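FERM, ARHGEF and pleckstrin domain-containing protein 2 (Mus musculus, PDB 6D2K) acts, as a whole protein, as a guanine nucleotide exchange factor that activates RAC1, and carries the FERM domain described here. Local coordinates at residues W274-C277 with V278-H281. Sequence-based numbering, arbitrary orientation.
Sequences WKIC and VEYH
Trp274 and Val278, like the three pairs that follow them, are joined by an i to i+4 alpha-helical hydrogen bond, Val278 N donating to Trp274 O over 2.9 Å in a nearly straight line (171° at the hydrogen). The same spacing sets their side chains next to each other. With its CG anti to the backbone N (chi1 175°), Trp274 turns its indole along the helix toward the following turn, where Val278 CG2 lies over one face, 3.9 Å from the centroid of the five-membered ring. This is a CH-pi contact, offset toward the rim, and CG2 comes to 3.7 Å from Trp274 CE2. The indole NE1 bonds to Leu237 O, which, with Phe239 meeting the ring, ties the helix to strand 236-240. With an alanine in place of Trp274, Val278 CG2 would probably lose its aromatic face and Leu237 O its indole donor.

Two residues further along, the side chains of Ile276 and Tyr280 run side by side. Ile276 CG1, anti to its own N (chi1 -169°), brings CD1 to the edge of the phenol ring in its plane, 3.9 Å from Tyr280 CD2. Beyond the ring, Tyr280 OH is held by two main-chain groups, Lys86 O and Phe88 N. Glu279 crosses Ile276 at about a right angle, its OE1 4.0 Å from Ile276 CD1, and its charge is met by Lys86, while Lys275 pairs with Glu64. Cys277, Ile276 and Tyr280 also rest on Val212 of strand 207-213. The arrangement exemplifies i to i+4 packing on the C-terminal helix of a PH-like fold, here lying against its own sheet and contacting residues of the ubiquitin-like N-terminal lobe and the connection that follows it within the FERM domain.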
loop_
_atom_site.group_PDB
_atom_site.type_symbol
_atom_site.label_atom_id
_atom_site.label_comp_id
_atom_site.label_asym_id
_atom_site.label_seq_id
_atom_site.Cartn_x
_atom_site.Cartn_y
_atom_site.Cartn_z
ATOM N N TRP A 274 5.729 11.884 7.837
ATOM C CA TRP A 274 4.891 12.541 8.820
ATOM C C TRP A 274 3.430 12.563 8.373
ATOM O O TRP A 274 2.527 12.256 9.152
ATOM C CB TRP A 274 5.403 13.977 9.065
ATOM C CG TRP A 274 4.531 14.779 9.968
ATOM C CD1 TRP A 274 4.503 14.756 11.344
ATOM C CD2 TRP A 274 3.564 15.750 9.568
ATOM N NE1 TRP A 274 3.560 15.644 11.809
ATOM C CE2 TRP A 274 2.974 16.268 10.744
ATOM C CE3 TRP A 274 3.142 16.241 8.331
ATOM C CZ2 TRP A 274 1.983 17.238 10.716
ATOM C CZ3 TRP A 274 2.150 17.204 8.306
ATOM C CH2 TRP A 274 1.592 17.701 9.495
ATOM N N LYS A 275 3.199 12.932 7.119
ATOM C CA LYS A 275 1.830 13.040 6.604
ATOM C C LYS A 275 1.090 11.706 6.697
ATOM O O LYS A 275 -0.050 11.664 7.149
ATOM C CB LYS A 275 1.809 13.522 5.147
ATOM C CG LYS A 275 2.163 15.010 4.922
ATOM C CD LYS A 275 1.971 15.389 3.450
ATOM C CE LYS A 275 2.165 16.889 3.238
ATOM N NZ LYS A 275 2.038 17.269 1.804
ATOM N N ILE A 276 1.731 10.620 6.272
ATOM C CA ILE A 276 1.040 9.326 6.280
ATOM C C ILE A 276 0.807 8.856 7.711
ATOM O O ILE A 276 -0.207 8.206 7.996
ATOM C CB ILE A 276 1.747 8.250 5.414
ATOM C CG1 ILE A 276 0.841 7.007 5.244
ATOM C CG2 ILE A 276 3.048 7.819 6.036
ATOM C CD1 ILE A 276 -0.460 7.281 4.519
ATOM N N CYS A 277 1.715 9.195 8.625
ATOM C CA CYS A 277 1.493 8.839 10.032
ATOM C C CYS A 277 0.299 9.583 10.613
ATOM O O CYS A 277 -0.546 8.990 11.283
ATOM C CB CYS A 277 2.716 9.116 10.894
ATOM S SG CYS A 277 4.095 8.010 10.640
ATOM N N VAL A 278 0.236 10.887 10.381
ATOM C CA VAL A 278 -0.892 11.659 10.873
ATOM C C VAL A 278 -2.196 11.129 10.275
ATOM O O VAL A 278 -3.197 10.981 10.975
ATOM C CB VAL A 278 -0.724 13.148 10.567
ATOM C CG1 VAL A 278 -2.019 13.887 10.876
ATOM C CG2 VAL A 278 0.442 13.709 11.382
ATOM N N GLU A 279 -2.187 10.819 8.984
ATOM C CA GLU A 279 -3.386 10.279 8.354
ATOM C C GLU A 279 -3.812 8.921 8.929
ATOM O O GLU A 279 -5.004 8.687 9.122
ATOM C CB GLU A 279 -3.226 10.238 6.837
ATOM C CG GLU A 279 -3.192 11.643 6.232
ATOM C CD GLU A 279 -3.021 11.639 4.733
ATOM O OE1 GLU A 279 -2.665 10.588 4.168
ATOM O OE2 GLU A 279 -3.234 12.701 4.123
ATOM N N TYR A 280 -2.846 8.044 9.203
ATOM C CA TYR A 280 -3.124 6.754 9.839
ATOM C C TYR A 280 -3.738 6.922 11.220
ATOM O O TYR A 280 -4.728 6.250 11.565
ATOM C CB TYR A 280 -1.852 5.890 9.907
ATOM C CG TYR A 280 -1.835 4.766 8.891
ATOM C CD1 TYR A 280 -2.140 3.466 9.262
ATOM C CD2 TYR A 280 -1.525 5.010 7.561
ATOM C CE1 TYR A 280 -2.143 2.427 8.332
ATOM C CE2 TYR A 280 -1.520 3.967 6.618
ATOM C CZ TYR A 280 -1.824 2.686 7.021
ATOM O OH TYR A 280 -1.824 1.642 6.094
ATOM N N HIS A 281 -3.151 7.810 12.008
ATOM C CA HIS A 281 -3.696 8.063 13.323
ATOM C C HIS A 281 -5.145 8.522 13.223
ATOM O O HIS A 281 -6.002 8.019 13.941
ATOM C CB HIS A 281 -2.900 9.111 14.092
ATOM C CG HIS A 281 -3.562 9.482 15.381
ATOM N ND1 HIS A 281 -3.396 8.750 16.538
ATOM C CD2 HIS A 281 -4.461 10.449 15.670
ATOM C CE1 HIS A 281 -4.131 9.283 17.498
ATOM N NE2 HIS A 281 -4.784 10.317 16.998
#